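Local structure of Rpb7-binding protein seb1 (Schizosaccharomyces pombe 972h-, 5MDT) at residues Q42-V47 and A100-S105; Y48-R53 and L60-I65; S68-F73 and S133-E138; D127-A132 and E138-L143. The protein drives transcription termination by binding RNA polymerase II and nascent RNA, its CTD-interacting domain probably recognising the C-terminal repeats of the polymerase. One frame throughout, in Å; residues are numbered along the deposited sequence.

How the contacts relate
From the N terminus, contact 2 is the first to close: helix 40-53 turns back on helix 59-79 through a short loop, with few residues between its segments. Contact 1 opens before it, on 42-47 just ahead of 48-53, and spans this whole hairpin before closing on helix 92-113. Before it does so, helix 59-79 has already opened contact 3, which ends only at the linker 133-138, so contacts 1 and 3 cross. Contact 4 pairs helix 119-131 with helix 137-150, crosses contact 3 and shares Glu-138 with it. Phe-135 touches Ala-100 and Thr-103, and Trp-129 touches Phe-135, which joins the C-terminal hairpin to the middle of the domain.

Contact 1: residues Q42-V47 and A100-S105; sequences QFVASV and AEITDS
Val-44 and Val-47 meet Ile-102 from a turn of helix 40-53 whose shortest backbone bond, Ser-46 N to Gln-42 O, measures 2.9 Å. No hydrogen bond crosses the contact, which is carried mainly by the end of Ile-102. Ile-102 CD1 lies 3.8 Å from Val-44 CG1 and, at 3.8 Å again, from Val-44 O, so the methyl abuts both the side chain and the backbone carbonyl of the same residue. It reaches Val-47 CG1 more loosely, at 4.5 Å. The CA atoms of Val-44 and Ile-102 are 8.2 Å apart, and the isoleucine side chain reaches across between the helices. Its CG1 stands between the backbone N and the carbonyl carbon (chi1 69°), and the chain continues nearly straight to CD1 (chi2 164°). Val-44 answers with CG1, placed anti to its own nitrogen, while its CG2 turns to Phe-73. Val-47 likewise leans on Ile-65 and Ile-69, so helix 59-79 lies under both valines. Toward helix 4-16, Ser-46 OG bonds Asp-8 OD1. This layering of helix 40-53 and helix 92-113 over helix 59-79 belongs to the all-helical, right-handed superhelical fold of CTD-interacting domains.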
loop_
_atom_site.group_PDB
_atom_site.type_symbol
_atom_site.label_atom_id
_atom_site.label_comp_id
_atom_site.label_asym_id
_atom_site.label_seq_id
_atom_site.Cartn_x
_atom_site.Cartn_y
_atom_site.Cartn_z
ATOM N N GLN A 42 -13.392 1.615 -1.675
ATOM C CA GLN A 42 -13.334 0.711 -2.851
ATOM C C GLN A 42 -11.901 0.527 -3.328
ATOM O O GLN A 42 -11.476 -0.581 -3.614
ATOM C CB GLN A 42 -14.203 1.261 -4.019
ATOM C CG GLN A 42 -15.690 1.449 -3.707
ATOM C CD GLN A 42 -16.370 0.136 -3.310
ATOM O OE1 GLN A 42 -16.014 -0.935 -3.790
ATOM N NE2 GLN A 42 -17.250 0.181 -2.333
ATOM N N PHE A 43 -11.154 1.612 -3.427
ATOM C CA PHE A 43 -9.763 1.527 -3.905
ATOM C C PHE A 43 -8.889 0.764 -2.914
ATOM O O PHE A 43 -8.123 -0.109 -3.330
ATOM C CB PHE A 43 -9.258 2.972 -4.107
ATOM C CG PHE A 43 -9.881 3.638 -5.327
ATOM C CD1 PHE A 43 -11.104 4.298 -5.239
ATOM C CD2 PHE A 43 -9.265 3.573 -6.563
ATOM C CE1 PHE A 43 -11.689 4.878 -6.375
ATOM C CE2 PHE A 43 -9.837 4.178 -7.693
ATOM C CZ PHE A 43 -11.040 4.832 -7.593
ATOM N N VAL A 44 -9.009 1.043 -1.605
ATOM C CA VAL A 44 -8.211 0.323 -0.602
ATOM C C VAL A 44 -8.577 -1.205 -0.619
ATOM O O VAL A 44 -7.677 -2.061 -0.685
ATOM C CB VAL A 44 -8.280 0.963 0.813
ATOM C CG1 VAL A 44 -7.491 0.131 1.833
ATOM C CG2 VAL A 44 -7.743 2.407 0.776
ATOM N N ALA A 45 -9.865 -1.529 -0.656
ATOM C CA ALA A 45 -10.306 -2.937 -0.733
ATOM C C ALA A 45 -9.802 -3.608 -2.029
ATOM O O ALA A 45 -9.448 -4.792 -1.999
ATOM C CB ALA A 45 -11.848 -3.020 -0.639
ATOM N N SER A 46 -9.799 -2.893 -3.163
ATOM C CA SER A 46 -9.291 -3.471 -4.423
ATOM C C SER A 46 -7.774 -3.777 -4.336
ATOM O O SER A 46 -7.329 -4.807 -4.840
ATOM C CB SER A 46 -9.609 -2.554 -5.605
ATOM O OG SER A 46 -10.973 -2.694 -5.982
ATOM N N VAL A 47 -6.979 -2.908 -3.668
ATOM C CA VAL A 47 -5.545 -3.199 -3.490
ATOM C C VAL A 47 -5.397 -4.461 -2.599
ATOM O O VAL A 47 -4.550 -5.313 -2.874
ATOM C CB VAL A 47 -4.861 -1.978 -2.856
ATOM C CG1 VAL A 47 -3.416 -2.309 -2.446
ATOM C CG2 VAL A 47 -4.906 -0.799 -3.820
ATOM N N ALA A 100 -3.730 2.092 6.151
ATOM C CA ALA A 100 -2.973 1.686 7.347
ATOM C C ALA A 100 -3.523 0.360 7.902
ATOM O O ALA A 100 -2.742 -0.531 8.262
ATOM C CB ALA A 100 -3.064 2.770 8.417
ATOM N N GLU A 101 -4.865 0.225 7.934
ATOM C CA GLU A 101 -5.575 -0.946 8.462
ATOM C C GLU A 101 -5.230 -2.248 7.748
ATOM O O GLU A 101 -5.264 -3.303 8.383
ATOM C CB GLU A 101 -7.108 -0.726 8.478
ATOM C CG GLU A 101 -7.575 0.334 9.460
ATOM C CD GLU A 101 -7.999 -0.153 10.831
ATOM O OE1 GLU A 101 -7.187 -0.821 11.512
ATOM O OE2 GLU A 101 -9.140 0.165 11.237
ATOM N N ILE A 102 -4.932 -2.193 6.444
ATOM C CA ILE A 102 -4.571 -3.406 5.683
ATOM C C ILE A 102 -3.040 -3.633 5.597
ATOM O O ILE A 102 -2.623 -4.671 5.086
ATOM C CB ILE A 102 -5.211 -3.435 4.256
ATOM C CG1 ILE A 102 -4.594 -2.353 3.331
ATOM C CG2 ILE A 102 -6.760 -3.345 4.332
ATOM C CD1 ILE A 102 -4.854 -2.536 1.785
ATOM N N THR A 103 -2.208 -2.655 6.017
ATOM C CA THR A 103 -0.756 -2.762 5.853
ATOM C C THR A 103 -0.160 -3.996 6.544
ATOM O O THR A 103 0.611 -4.707 5.895
ATOM C CB THR A 103 -0.068 -1.451 6.256
ATOM O OG1 THR A 103 -0.506 -0.452 5.351
ATOM C CG2 THR A 103 1.468 -1.535 6.209
ATOM N N ASP A 104 -0.498 -4.253 7.829
ATOM C CA ASP A 104 0.061 -5.409 8.543
ATOM C C ASP A 104 -0.206 -6.710 7.781
ATOM O O ASP A 104 0.725 -7.496 7.590
ATOM C CB ASP A 104 -0.469 -5.513 9.987
ATOM C CG ASP A 104 0.114 -4.525 10.976
ATOM O OD1 ASP A 104 0.942 -3.675 10.558
ATOM O OD2 ASP A 104 -0.253 -4.597 12.171
ATOM N N SER A 105 -1.468 -6.911 7.315
ATOM C CA SER A 105 -1.885 -8.114 6.567
ATOM C C SER A 105 -1.095 -8.280 5.289
ATOM O O SER A 105 -0.664 -9.402 4.989
ATOM C CB SER A 105 -3.376 -8.055 6.199
ATOM O OG SER A 105 -4.169 -8.046 7.367
#

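Contact 2: residues Y48-R53 and L60-I65; sequences YKYAKR and LGALYI
Ala-51 and Ala-62 touch methyl to methyl, CB to CB at 3.7 Å, where the two backbones come nearest. Their CA atoms are 5.3 Å apart, a close spacing that suits two alanines. Beside this pair the Tyr-50 ring reaches across: CE2 lies 3.9 Å from Ala-62 CB and touches Ile-65 CD1 more loosely, at 4.4 Å. The ring gets there because its CG is anti to the backbone N (chi1 171°), which carries it along the flank of helix 59-79. Helix 40-53 and helix 59-79 form an antiparallel alpha-hairpin with the alanines at its close point; the axes of 48-53 and 60-65 approach to 9.3 Å, with 164° between their directions. Near the turn, Lys-59 NZ bonds Ala-51 O and so ties the end of one helix to the start of the next. Tyr-50 is positioned from its own side too: Arg-53 NH2 sits at the edge of its ring, in plane, and the guanidinium lays a face over Tyr-50 CA. That guanidinium is held in turn by a salt bridge from Arg-53 NE to Glu-15 OE1. Further out, Leu-14 of helix 4-16 packs on both Tyr-50 and Ile-65, whereas Leu-106 of helix 92-113 meets Ala-51.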
loop_
_atom_site.group_PDB
_atom_site.type_symbol
_atom_site.label_atom_id
_atom_site.label_comp_id
_atom_site.label_asym_id
_atom_site.label_seq_id
_atom_site.Cartn_x
_atom_site.Cartn_y
_atom_site.Cartn_z
ATOM N N TYR A 48 -6.190 -4.563 -1.520
ATOM C CA TYR A 48 -6.130 -5.712 -0.625
ATOM C C TYR A 48 -6.434 -6.994 -1.426
ATOM O O TYR A 48 -5.663 -7.945 -1.358
ATOM C CB TYR A 48 -7.146 -5.528 0.527
ATOM C CG TYR A 48 -7.246 -6.731 1.453
ATOM C CD1 TYR A 48 -6.327 -6.923 2.484
ATOM C CD2 TYR A 48 -8.185 -7.733 1.224
ATOM C CE1 TYR A 48 -6.406 -8.036 3.330
ATOM C CE2 TYR A 48 -8.295 -8.834 2.075
ATOM C CZ TYR A 48 -7.390 -8.992 3.113
ATOM O OH TYR A 48 -7.518 -10.096 3.924
ATOM N N LYS A 49 -7.510 -6.988 -2.236
ATOM C CA LYS A 49 -7.904 -8.188 -3.019
ATOM C C LYS A 49 -6.808 -8.559 -4.025
ATOM O O LYS A 49 -6.415 -9.734 -4.106
ATOM C CB LYS A 49 -9.232 -7.952 -3.743
ATOM C CG LYS A 49 -10.393 -7.987 -2.746
ATOM C CD LYS A 49 -11.740 -7.573 -3.395
ATOM C CE LYS A 49 -12.302 -8.479 -4.472
ATOM N NZ LYS A 49 -12.543 -9.844 -3.999
ATOM N N TYR A 50 -6.246 -7.561 -4.705
ATOM C CA TYR A 50 -5.158 -7.839 -5.649
ATOM C C TYR A 50 -3.956 -8.429 -4.931
ATOM O O TYR A 50 -3.446 -9.467 -5.363
ATOM C CB TYR A 50 -4.741 -6.558 -6.422
ATOM C CG TYR A 50 -3.478 -6.782 -7.243
ATOM C CD1 TYR A 50 -3.506 -7.538 -8.412
ATOM C CD2 TYR A 50 -2.250 -6.264 -6.829
ATOM C CE1 TYR A 50 -2.343 -7.783 -9.150
ATOM C CE2 TYR A 50 -1.074 -6.535 -7.541
ATOM C CZ TYR A 50 -1.134 -7.280 -8.708
ATOM O OH TYR A 50 -0.013 -7.583 -9.437
ATOM N N ALA A 51 -3.489 -7.779 -3.832
ATOM C CA ALA A 51 -2.289 -8.274 -3.125
ATOM C C ALA A 51 -2.449 -9.711 -2.652
ATOM O O ALA A 51 -1.530 -10.519 -2.767
ATOM C CB ALA A 51 -1.982 -7.383 -1.943
ATOM N N LYS A 52 -3.634 -10.048 -2.173
ATOM C CA LYS A 52 -3.853 -11.401 -1.631
ATOM C C LYS A 52 -3.916 -12.453 -2.735
ATOM O O LYS A 52 -3.407 -13.546 -2.533
ATOM C CB LYS A 52 -5.146 -11.398 -0.792
ATOM C CG LYS A 52 -5.034 -10.603 0.529
ATOM C CD LYS A 52 -4.079 -11.241 1.586
ATOM C CE LYS A 52 -4.710 -12.442 2.246
ATOM N NZ LYS A 52 -3.787 -13.141 3.203
ATOM N N ARG A 53 -4.478 -12.128 -3.922
ATOM C CA ARG A 53 -4.572 -13.141 -4.999
ATOM C C ARG A 53 -3.355 -13.196 -5.898
ATOM O O ARG A 53 -3.182 -14.164 -6.630
ATOM C CB ARG A 53 -5.831 -12.935 -5.873
ATOM C CG ARG A 53 -5.769 -11.734 -6.822
ATOM C CD ARG A 53 -7.086 -11.530 -7.587
ATOM N NE ARG A 53 -6.886 -10.557 -8.670
ATOM C CZ ARG A 53 -7.292 -9.293 -8.638
ATOM N NH1 ARG A 53 -8.027 -8.843 -7.633
ATOM N NH2 ARG A 53 -7.019 -8.483 -9.660
ATOM N N LEU A 60 5.549 -7.872 -3.769
ATOM C CA LEU A 60 6.318 -6.633 -3.591
ATOM C C LEU A 60 5.706 -5.483 -4.377
ATOM O O LEU A 60 5.527 -4.405 -3.803
ATOM C CB LEU A 60 7.796 -6.813 -3.955
ATOM C CG LEU A 60 8.666 -5.563 -3.801
ATOM C CD1 LEU A 60 8.737 -5.100 -2.347
ATOM C CD2 LEU A 60 10.083 -5.834 -4.335
ATOM N N GLY A 61 5.361 -5.721 -5.650
ATOM C CA GLY A 61 4.727 -4.694 -6.495
ATOM C C GLY A 61 3.427 -4.203 -5.867
ATOM O O GLY A 61 3.082 -3.017 -5.984
ATOM N N ALA A 62 2.661 -5.102 -5.212
ATOM C CA ALA A 62 1.407 -4.699 -4.560
ATOM C C ALA A 62 1.708 -3.762 -3.364
ATOM O O ALA A 62 0.964 -2.811 -3.122
ATOM C CB ALA A 62 0.641 -5.932 -4.084
ATOM N N LEU A 63 2.810 -4.026 -2.648
ATOM C CA LEU A 63 3.249 -3.156 -1.549
ATOM C C LEU A 63 3.721 -1.805 -2.081
ATOM O O LEU A 63 3.487 -0.789 -1.418
ATOM C CB LEU A 63 4.335 -3.809 -0.703
ATOM C CG LEU A 63 3.812 -4.952 0.200
ATOM C CD1 LEU A 63 4.962 -5.640 0.901
ATOM C CD2 LEU A 63 2.831 -4.423 1.233
ATOM N N TYR A 64 4.345 -1.753 -3.293
ATOM C CA TYR A 64 4.709 -0.454 -3.878
ATOM C C TYR A 64 3.433 0.345 -4.230
ATOM O O TYR A 64 3.417 1.577 -4.122
ATOM C CB TYR A 64 5.557 -0.633 -5.139
ATOM C CG TYR A 64 6.972 -1.110 -4.870
ATOM C CD1 TYR A 64 7.602 -0.846 -3.655
ATOM C CD2 TYR A 64 7.707 -1.752 -5.858
ATOM C CE1 TYR A 64 8.936 -1.219 -3.429
ATOM C CE2 TYR A 64 9.036 -2.139 -5.641
ATOM C CZ TYR A 64 9.640 -1.872 -4.425
ATOM O OH TYR A 64 10.954 -2.221 -4.220
ATOM N N ILE A 65 2.367 -0.365 -4.662
ATOM C CA ILE A 65 1.091 0.338 -4.957
ATOM C C ILE A 65 0.536 0.913 -3.636
ATOM O O ILE A 65 0.166 2.085 -3.595
ATOM C CB ILE A 65 0.078 -0.616 -5.650
ATOM C CG1 ILE A 65 0.559 -0.949 -7.071
ATOM C CG2 ILE A 65 -1.379 -0.008 -5.675
ATOM C CD1 ILE A 65 -0.130 -2.202 -7.617
#

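Contact 3: residues S68-F73 and S133-E138; sequences SIVRSF and STFPPE
A Schellman motif at Ser-133 ends helix 119-131, and the linker that follows presses Thr-134 and Phe-135 against Val-70 and Arg-71 of helix 59-79 before Pro-136 takes the N-cap position of helix 137-150. The linker thus joins the two helices of the C-terminal hairpin while packing on the middle of the domain. Ser-133 has positive phi (54°), which breaks the helix and turns Thr-134 N back to Trp-129 O, with which it is probably hydrogen-bonded. Thr-134 points its two branches to different neighbours. CG2, anti to the backbone N, meets Val-70 CG1 at 3.9 Å, and it also rests over the centre of the Phe-135 ring, 4.0 Å above the plane. OG1 lies against the aliphatic part of Arg-71, 3.7 Å from CG, and bonds Gln-74 OE1, a partner further along helix 59-79. Phe-135 approaches Val-70 from the opposite direction, bringing its CZ to 4.0 Å from Val-70 CG2, so that both valine methyls are engaged by the linker. Trp-96 of helix 92-113 also packs on Val-70, and its NE1 bonds Thr-134 O. The far end of Arg-71 turns back along its own helix, bent at chi3, and forms a salt bridge with Asp-67. One turn of this helix carries an extra bond as well: Ser-72 OG, at 3.0 Å, and Ser-72 N reach Ser-68 O from opposite faces of the carbonyl plane.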
loop_
_atom_site.group_PDB
_atom_site.type_symbol
_atom_site.label_atom_id
_atom_site.label_comp_id
_atom_site.label_asym_id
_atom_site.label_seq_id
_atom_site.Cartn_x
_atom_site.Cartn_y
_atom_site.Cartn_z
ATOM N N SER A 68 2.512 4.006 -2.485
ATOM C CA SER A 68 2.228 5.234 -3.239
ATOM C C SER A 68 0.854 5.795 -2.869
ATOM O O SER A 68 0.719 6.995 -2.620
ATOM C CB SER A 68 2.299 4.963 -4.733
ATOM O OG SER A 68 2.097 6.160 -5.465
ATOM N N ILE A 69 -0.137 4.923 -2.764
ATOM C CA ILE A 69 -1.493 5.363 -2.419
ATOM C C ILE A 69 -1.578 5.928 -0.986
ATOM O O ILE A 69 -2.138 7.005 -0.817
ATOM C CB ILE A 69 -2.479 4.218 -2.690
ATOM C CG1 ILE A 69 -2.666 4.055 -4.226
ATOM C CG2 ILE A 69 -3.836 4.526 -2.006
ATOM C CD1 ILE A 69 -3.440 2.836 -4.644
ATOM N N VAL A 70 -1.014 5.224 0.028
ATOM C CA VAL A 70 -1.088 5.680 1.425
ATOM C C VAL A 70 -0.387 7.028 1.610
ATOM O O VAL A 70 -0.964 7.925 2.222
ATOM C CB VAL A 70 -0.649 4.624 2.483
ATOM C CG1 VAL A 70 0.863 4.351 2.452
ATOM C CG2 VAL A 70 -1.102 5.034 3.887
ATOM N N ARG A 71 0.808 7.193 1.028
ATOM C CA ARG A 71 1.519 8.475 1.139
ATOM C C ARG A 71 0.786 9.616 0.399
ATOM O O ARG A 71 0.823 10.757 0.856
ATOM C CB ARG A 71 2.962 8.327 0.693
ATOM C CG ARG A 71 3.816 7.578 1.729
ATOM C CD ARG A 71 5.312 7.651 1.442
ATOM N NE ARG A 71 5.654 6.924 0.219
ATOM C CZ ARG A 71 5.830 7.483 -0.975
ATOM N NH1 ARG A 71 5.749 8.802 -1.119
ATOM N NH2 ARG A 71 6.085 6.728 -2.036
ATOM N N SER A 72 0.073 9.294 -0.695
ATOM C CA SER A 72 -0.713 10.291 -1.433
ATOM C C SER A 72 -1.957 10.707 -0.639
ATOM O O SER A 72 -2.201 11.898 -0.537
ATOM C CB SER A 72 -1.054 9.795 -2.829
ATOM O OG SER A 72 0.134 9.745 -3.605
ATOM N N PHE A 73 -2.658 9.757 0.037
ATOM C CA PHE A 73 -3.777 10.120 0.919
ATOM C C PHE A 73 -3.267 10.953 2.097
ATOM O O PHE A 73 -3.917 11.918 2.486
ATOM C CB PHE A 73 -4.486 8.871 1.471
ATOM C CG PHE A 73 -5.371 8.086 0.526
ATOM C CD1 PHE A 73 -6.251 8.737 -0.335
ATOM C CD2 PHE A 73 -5.433 6.698 0.600
ATOM C CE1 PHE A 73 -7.118 8.008 -1.166
ATOM C CE2 PHE A 73 -6.323 5.973 -0.208
ATOM C CZ PHE A 73 -7.159 6.630 -1.083
ATOM N N SER A 133 6.605 9.964 8.385
ATOM C CA SER A 133 5.738 9.782 9.566
ATOM C C SER A 133 4.343 9.212 9.150
ATOM O O SER A 133 3.317 9.550 9.745
ATOM C CB SER A 133 5.599 11.084 10.356
ATOM O OG SER A 133 6.860 11.607 10.739
ATOM N N THR A 134 4.330 8.332 8.124
ATOM C CA THR A 134 3.118 7.718 7.547
ATOM C C THR A 134 2.389 6.834 8.564
ATOM O O THR A 134 1.158 6.832 8.618
ATOM C CB THR A 134 3.482 6.959 6.249
ATOM O OG1 THR A 134 4.221 7.820 5.391
ATOM C CG2 THR A 134 2.258 6.431 5.493
ATOM N N PHE A 135 3.155 6.077 9.351
ATOM C CA PHE A 135 2.623 5.165 10.359
ATOM C C PHE A 135 3.249 5.442 11.725
ATOM O O PHE A 135 4.412 5.858 11.770
ATOM C CB PHE A 135 2.889 3.704 9.943
ATOM C CG PHE A 135 2.237 3.295 8.640
ATOM C CD1 PHE A 135 0.877 3.484 8.435
ATOM C CD2 PHE A 135 2.983 2.716 7.619
ATOM C CE1 PHE A 135 0.279 3.124 7.218
ATOM C CE2 PHE A 135 2.376 2.327 6.417
ATOM C CZ PHE A 135 1.032 2.542 6.223
ATOM N N PRO A 136 2.520 5.175 12.843
ATOM C CA PRO A 136 3.112 5.371 14.182
ATOM C C PRO A 136 4.355 4.486 14.399
ATOM O O PRO A 136 4.405 3.400 13.812
ATOM C CB PRO A 136 1.972 4.969 15.131
ATOM C CG PRO A 136 0.732 5.102 14.326
ATOM C CD PRO A 136 1.134 4.672 12.948
ATOM N N PRO A 137 5.361 4.912 15.210
ATOM C CA PRO A 137 6.573 4.082 15.390
ATOM C C PRO A 137 6.341 2.651 15.878
ATOM O O PRO A 137 7.105 1.764 15.495
ATOM C CB PRO A 137 7.417 4.888 16.384
ATOM C CG PRO A 137 6.937 6.284 16.244
ATOM C CD PRO A 137 5.471 6.180 15.961
ATOM N N GLU A 138 5.290 2.430 16.701
ATOM C CA GLU A 138 4.904 1.118 17.245
ATOM C C GLU A 138 4.545 0.148 16.117
ATOM O O GLU A 138 4.908 -1.027 16.182
ATOM C CB GLU A 138 3.721 1.245 18.219
ATOM C CG GLU A 138 4.033 2.066 19.460
ATOM C CD GLU A 138 3.051 1.937 20.609
ATOM O OE1 GLU A 138 1.838 1.758 20.355
ATOM O OE2 GLU A 138 3.500 2.047 21.774
#

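Contact 4: residues D127-A132 and E138-L143; sequences DIWEKA and EKLESL
Leu-140 and Trp-129 both hold CG anti to their carbonyl carbons (chi1 -62° and -64°), which sends the leucine methyls across to helix 119-131 and tips the indole to meet them. The fork of Leu-140 straddles two neighbours. CD1 packs 3.7 Å from Glu-130 CA and 3.9 Å from Glu-130 CB, while CD2 lies 3.8 Å from Trp-129 CB, near the plane of the indole and at its edge. One turn on, Leu-143 CD1 reaches Trp-129 CZ3 at 4.1 Å, the two side chains nearly perpendicular. Helix 119-131 and helix 137-150 form an antiparallel helical hairpin here, the leucines facing the buried side; the axes of 127-131 and 138-143 approach to 10.6 Å, with 168° between their directions. The indole is fixed beyond this pair: its NE1 bonds Asp-67 OD1 on helix 59-79, and its ring stacks edge-to-face with Phe-135. The outer side of the hairpin is charged. Glu-130 CG is anti to the backbone N and its extended chain carries OE1 to a salt bridge with Arg-144 NH2, a nitrogen that Asp-127 OD1 also engages. Within helix 137-150, Ser-142 OG bonds Glu-138 O one turn back, at 3.0 Å; Ser-142 N reaches the same oxygen from the opposite face of its plane.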
loop_
_atom_site.group_PDB
_atom_site.type_symbol
_atom_site.label_atom_id
_atom_site.label_comp_id
_atom_site.label_asym_id
_atom_site.label_seq_id
_atom_site.Cartn_x
_atom_site.Cartn_y
_atom_site.Cartn_z
ATOM N N ASP A 127 11.483 2.486 6.178
ATOM C CA ASP A 127 12.340 3.671 6.280
ATOM C C ASP A 127 11.635 4.886 5.667
ATOM O O ASP A 127 11.636 5.957 6.276
ATOM C CB ASP A 127 13.677 3.440 5.553
ATOM C CG ASP A 127 14.665 2.515 6.244
ATOM O OD1 ASP A 127 14.515 2.285 7.465
ATOM O OD2 ASP A 127 15.604 2.044 5.569
ATOM N N ILE A 128 11.027 4.706 4.469
ATOM C CA ILE A 128 10.282 5.744 3.749
ATOM C C ILE A 128 9.115 6.238 4.617
ATOM O O ILE A 128 8.935 7.449 4.774
ATOM C CB ILE A 128 9.857 5.247 2.330
ATOM C CG1 ILE A 128 11.099 5.170 1.397
ATOM C CG2 ILE A 128 8.746 6.137 1.708
ATOM C CD1 ILE A 128 10.915 4.348 0.115
ATOM N N TRP A 129 8.369 5.292 5.214
ATOM C CA TRP A 129 7.230 5.557 6.092
ATOM C C TRP A 129 7.645 6.250 7.390
ATOM O O TRP A 129 6.918 7.107 7.882
ATOM C CB TRP A 129 6.474 4.256 6.374
ATOM C CG TRP A 129 5.854 3.661 5.147
ATOM C CD1 TRP A 129 5.424 4.332 4.038
ATOM C CD2 TRP A 129 5.501 2.287 4.947
ATOM N NE1 TRP A 129 4.853 3.458 3.146
ATOM C CE2 TRP A 129 4.873 2.195 3.683
ATOM C CE3 TRP A 129 5.697 1.109 5.697
ATOM C CZ2 TRP A 129 4.423 0.981 3.156
ATOM C CZ3 TRP A 129 5.218 -0.094 5.185
ATOM C CH2 TRP A 129 4.605 -0.151 3.923
ATOM N N GLU A 130 8.805 5.882 7.931
ATOM C CA GLU A 130 9.343 6.490 9.147
ATOM C C GLU A 130 9.684 7.966 8.899
ATOM O O GLU A 130 9.325 8.823 9.709
ATOM C CB GLU A 130 10.569 5.701 9.635
ATOM C CG GLU A 130 11.143 6.181 10.957
ATOM C CD GLU A 130 12.145 5.208 11.541
ATOM O OE1 GLU A 130 13.140 4.889 10.851
ATOM O OE2 GLU A 130 11.913 4.733 12.677
ATOM N N LYS A 131 10.353 8.247 7.763
ATOM C CA LYS A 131 10.779 9.578 7.334
ATOM C C LYS A 131 9.569 10.483 7.044
ATOM O O LYS A 131 9.596 11.670 7.380
ATOM C CB LYS A 131 11.688 9.449 6.093
ATOM C CG LYS A 131 12.370 10.737 5.640
ATOM C CD LYS A 131 13.003 10.560 4.265
ATOM C CE LYS A 131 13.577 11.843 3.717
ATOM N NZ LYS A 131 14.237 11.626 2.403
ATOM N N ALA A 132 8.513 9.915 6.435
ATOM C CA ALA A 132 7.300 10.655 6.098
ATOM C C ALA A 132 6.293 10.667 7.258
ATOM O O ALA A 132 5.246 11.305 7.132
ATOM C CB ALA A 132 6.665 10.056 4.846
ATOM N N GLU A 138 5.290 2.430 16.701
ATOM C CA GLU A 138 4.904 1.118 17.245
ATOM C C GLU A 138 4.545 0.148 16.117
ATOM O O GLU A 138 4.908 -1.027 16.182
ATOM C CB GLU A 138 3.721 1.245 18.219
ATOM C CG GLU A 138 4.033 2.066 19.460
ATOM C CD GLU A 138 3.051 1.937 20.609
ATOM O OE1 GLU A 138 1.838 1.758 20.355
ATOM O OE2 GLU A 138 3.500 2.047 21.774
ATOM N N LYS A 139 3.852 0.649 15.077
ATOM C CA LYS A 139 3.485 -0.146 13.906
ATOM C C LYS A 139 4.743 -0.510 13.128
ATOM O O LYS A 139 4.906 -1.670 12.752
ATOM C CB LYS A 139 2.499 0.615 13.010
ATOM C CG LYS A 139 1.937 -0.251 11.881
ATOM C CD LYS A 139 1.139 0.554 10.881
ATOM C CE LYS A 139 0.029 -0.264 10.278
ATOM N NZ LYS A 139 -1.094 -0.469 11.235
ATOM N N LEU A 140 5.639 0.474 12.912
ATOM C CA LEU A 140 6.886 0.295 12.173
ATOM C C LEU A 140 7.855 -0.667 12.847
ATOM O O LEU A 140 8.534 -1.418 12.145
ATOM C CB LEU A 140 7.556 1.644 11.874
ATOM C CG LEU A 140 6.749 2.605 10.988
ATOM C CD1 LEU A 140 7.314 3.998 11.060
ATOM C CD2 LEU A 140 6.672 2.112 9.538
ATOM N N GLU A 141 7.910 -0.656 14.200
ATOM C CA GLU A 141 8.759 -1.555 14.993
ATOM C C GLU A 141 8.286 -3.000 14.784
ATOM O O GLU A 141 9.115 -3.871 14.514
ATOM C CB GLU A 141 8.736 -1.167 16.490
ATOM C CG GLU A 141 9.673 -1.990 17.367
ATOM C CD GLU A 141 9.394 -1.999 18.861
ATOM O OE1 GLU A 141 9.868 -2.939 19.541
ATOM O OE2 GLU A 141 8.718 -1.068 19.360
ATOM N N SER A 142 6.952 -3.232 14.852
ATOM C CA SER A 142 6.331 -4.545 14.635
ATOM C C SER A 142 6.697 -5.092 13.254
ATOM O O SER A 142 7.161 -6.231 13.160
ATOM C CB SER A 142 4.812 -4.462 14.768
ATOM O OG SER A 142 4.400 -3.954 16.027
ATOM N N LEU A 143 6.531 -4.261 12.189
ATOM C CA LEU A 143 6.849 -4.646 10.807
ATOM C C LEU A 143 8.330 -4.963 10.643
ATOM O O LEU A 143 8.661 -5.989 10.054
ATOM C CB LEU A 143 6.432 -3.569 9.787
ATOM C CG LEU A 143 4.959 -3.183 9.711
ATOM C CD1 LEU A 143 4.779 -1.941 8.847
ATOM C CD2 LEU A 143 4.090 -4.336 9.193
#